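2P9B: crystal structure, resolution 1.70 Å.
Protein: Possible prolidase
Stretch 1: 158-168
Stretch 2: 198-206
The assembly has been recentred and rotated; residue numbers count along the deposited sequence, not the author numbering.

Stretch 1 (158-168) RILASGPLMAI
Stretch 2 (198-206) GVNAIKIAA

The two stretches run side by side in broadly the same direction, their end-to-end vectors 40° apart, and bury 650 Å² between them. Residues 158-160 are extended; the chain then turns through Ser 162 (phi/psi -93/-17) and Gly 163 (72/-168) and is extended again at Met 166 and Ala 167. In the second stretch, Gly 198 (102/11) ends a helix in a Schellman motif, Asn 200 (-130/33) breaks the extension, and the chain runs as a strand through Lys 203 and Ile 204 to Ala 205. CA atoms pair Leu 160 with Asn 200 (5.4 Å), Ser 162 with Ala 201 (4.3 Å) and Met 166 with Ile 204 (4.8 Å).

The last pair is a single parallel bridge: Met 166 N donates to Lys 203 O and Met 166 O accepts from Ala 205 N, both at 2.9 Å, so one residue grips the neighbours flanking its partner. Where the chain turns, water replaces direct pairing, donating to Ser 162 O (2.8 Å) and Pro 164 O (2.9 Å) and accepting from Lys 203 N (2.9 Å). A second water links Ala 205 O (2.7 Å) to Ile 168 N (3.0 Å).

Upstream, Asn 200 (chi1 62°, chi2 -39°) imitates a strand edge. Its OD1 accepts from Ala 161 N at 2.7 Å, its backbone N donates to Ala 161 O at 2.9 Å, and ND2 reaches Ile 159 O in a weak 3.5 Å bond.

Gly 163 has positive phi, and a CB there would lie 2.7 Å from Val 199 CG1. Ser 162 (p) turns OG to Gly 163 O, 2.8 Å away. Two alanine methyls meet tightly, Ala 167 CB 3.3 Å from Ala 205 CB. Leu 165 (p, p) lays CB 3.6 Å from CG of Lys 203 (t, p, t, t), using the lysine's aliphatic stem. Selenomethionine Met 166 (m, t, p) brings SE within 4.3 Å of Ile 202 CG2.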

# COMPACT_ATOMS: atom_id res chain seq x y z
N ARG A 158 -0.37 -11.18 0.46
CA ARG A 158 -1.83 -11.17 0.46
C ARG A 158 -2.14 -10.05 -0.53
O ARG A 158 -1.61 -8.95 -0.40
CB ARG A 158 -2.34 -10.81 1.86
CG ARG A 158 -3.84 -10.64 1.96
CD ARG A 158 -4.26 -10.34 3.39
NE ARG A 158 -3.96 -11.45 4.31
CZ ARG A 158 -2.86 -11.53 5.05
NH1 ARG A 158 -1.94 -10.57 5.01
NH2 ARG A 158 -2.68 -12.57 5.85
N ILE A 159 -2.99 -10.33 -1.52
CA ILE A 159 -3.29 -9.35 -2.55
C ILE A 159 -4.74 -8.90 -2.71
O ILE A 159 -5.66 -9.72 -2.74
CB ILE A 159 -2.85 -9.86 -3.96
CG1 ILE A 159 -1.35 -10.15 -3.97
CG2 ILE A 159 -3.20 -8.84 -5.03
CD1 ILE A 159 -0.87 -10.79 -5.28
N LEU A 160 -4.94 -7.58 -2.77
CA LEU A 160 -6.25 -7.03 -3.05
C LEU A 160 -6.06 -6.60 -4.50
O LEU A 160 -5.33 -5.64 -4.78
CB LEU A 160 -6.58 -5.82 -2.18
CG LEU A 160 -7.21 -6.12 -0.83
CD1 LEU A 160 -6.18 -6.71 0.12
CD2 LEU A 160 -7.79 -4.83 -0.27
N ALA A 161 -6.69 -7.32 -5.42
CA ALA A 161 -6.57 -7.04 -6.85
C ALA A 161 -7.71 -6.17 -7.36
O ALA A 161 -8.87 -6.46 -7.12
CB ALA A 161 -6.53 -8.36 -7.64
N SER A 162 -7.35 -5.12 -8.09
CA SER A 162 -8.33 -4.18 -8.62
C SER A 162 -8.81 -4.47 -10.03
O SER A 162 -9.84 -3.95 -10.45
CB SER A 162 -7.72 -2.78 -8.64
OG SER A 162 -6.70 -2.73 -9.63
N GLY A 163 -8.08 -5.30 -10.76
CA GLY A 163 -8.47 -5.53 -12.15
C GLY A 163 -8.11 -4.22 -12.85
O GLY A 163 -7.41 -3.39 -12.27
N PRO A 164 -8.56 -4.00 -14.09
CA PRO A 164 -8.20 -2.73 -14.74
C PRO A 164 -8.85 -1.52 -14.08
O PRO A 164 -9.97 -1.60 -13.57
CB PRO A 164 -8.67 -2.93 -16.18
CG PRO A 164 -9.72 -3.99 -16.08
CD PRO A 164 -9.19 -4.92 -15.04
N LEU A 165 -8.16 -0.39 -14.06
CA LEU A 165 -8.74 0.79 -13.44
C LEU A 165 -9.79 1.36 -14.38
O LEU A 165 -9.78 1.07 -15.58
CB LEU A 165 -7.67 1.83 -13.11
CG LEU A 165 -6.90 2.53 -14.24
CD1 LEU A 165 -7.75 3.62 -14.87
CD2 LEU A 165 -5.63 3.13 -13.65
N MSE A 166 -10.70 2.15 -13.84
CA MSE A 166 -11.76 2.75 -14.63
C MSE A 166 -11.47 4.23 -14.82
O MSE A 166 -11.14 4.93 -13.86
CB MSE A 166 -13.10 2.57 -13.94
CG MSE A 166 -13.39 1.12 -13.59
SE MSE A 166 -14.94 0.93 -12.48
CE MSE A 166 -16.28 1.45 -13.82
N ALA A 167 -11.60 4.71 -16.05
CA ALA A 167 -11.33 6.11 -16.31
C ALA A 167 -11.75 6.53 -17.70
O ALA A 167 -12.07 5.71 -18.56
CB ALA A 167 -9.85 6.39 -16.14
N ILE A 168 -11.75 7.84 -17.91
CA ILE A 168 -12.08 8.40 -19.21
C ILE A 168 -10.76 8.26 -19.96
O ILE A 168 -9.72 8.73 -19.49
CB ILE A 168 -12.46 9.88 -19.08
CG1 ILE A 168 -13.67 10.01 -18.14
CG2 ILE A 168 -12.77 10.47 -20.45
CD1 ILE A 168 -14.12 11.44 -17.90
N GLY A 198 -14.04 -11.12 -10.37
CA GLY A 198 -13.40 -11.50 -9.12
C GLY A 198 -12.50 -10.52 -8.39
O GLY A 198 -11.81 -10.90 -7.45
N VAL A 199 -12.50 -9.25 -8.79
CA VAL A 199 -11.64 -8.29 -8.10
C VAL A 199 -12.08 -8.09 -6.65
O VAL A 199 -13.24 -8.35 -6.31
CB VAL A 199 -11.63 -6.91 -8.81
CG1 VAL A 199 -11.30 -7.08 -10.28
CG2 VAL A 199 -12.97 -6.21 -8.62
N ASN A 200 -11.16 -7.67 -5.79
CA ASN A 200 -11.51 -7.37 -4.41
C ASN A 200 -10.97 -5.99 -4.04
O ASN A 200 -10.61 -5.72 -2.90
CB ASN A 200 -11.05 -8.48 -3.44
CG ASN A 200 -9.56 -8.68 -3.40
OD1 ASN A 200 -8.87 -8.60 -4.42
ND2 ASN A 200 -9.04 -8.98 -2.21
N ALA A 201 -10.95 -5.13 -5.05
CA ALA A 201 -10.54 -3.73 -4.94
C ALA A 201 -10.95 -3.05 -6.25
O ALA A 201 -11.07 -3.70 -7.28
CB ALA A 201 -9.02 -3.62 -4.74
N ILE A 202 -11.22 -1.74 -6.19
CA ILE A 202 -11.59 -0.98 -7.38
C ILE A 202 -10.75 0.29 -7.42
O ILE A 202 -10.51 0.91 -6.38
CB ILE A 202 -13.08 -0.58 -7.37
CG1 ILE A 202 -13.97 -1.82 -7.55
CG2 ILE A 202 -13.37 0.41 -8.50
CD1 ILE A 202 -13.84 -2.50 -8.91
N LYS A 203 -10.32 0.67 -8.62
CA LYS A 203 -9.54 1.89 -8.81
C LYS A 203 -10.20 2.77 -9.87
O LYS A 203 -10.49 2.31 -10.97
CB LYS A 203 -8.11 1.56 -9.25
CG LYS A 203 -7.28 2.78 -9.65
CD LYS A 203 -7.13 3.75 -8.48
CE LYS A 203 -6.05 4.78 -8.77
NZ LYS A 203 -5.63 5.48 -7.53
N ILE A 204 -10.43 4.03 -9.51
CA ILE A 204 -11.04 5.00 -10.42
C ILE A 204 -10.04 6.15 -10.61
O ILE A 204 -9.36 6.54 -9.66
CB ILE A 204 -12.32 5.63 -9.83
CG1 ILE A 204 -13.33 4.55 -9.44
CG2 ILE A 204 -12.95 6.59 -10.83
CD1 ILE A 204 -14.50 5.09 -8.63
N ALA A 205 -9.95 6.67 -11.83
CA ALA A 205 -9.09 7.81 -12.10
C ALA A 205 -10.05 9.00 -12.10
O ALA A 205 -10.77 9.23 -13.07
CB ALA A 205 -8.42 7.66 -13.46
N ALA A 206 -10.09 9.74 -11.00
CA ALA A 206 -10.99 10.89 -10.89
C ALA A 206 -10.44 12.08 -11.66
O ALA A 206 -11.19 12.93 -12.13
CB ALA A 206 -11.18 11.27 -9.43
O HOH W 1 -10.65 -1.25 -10.79
O HOH W 2 -10.78 9.75 -15.74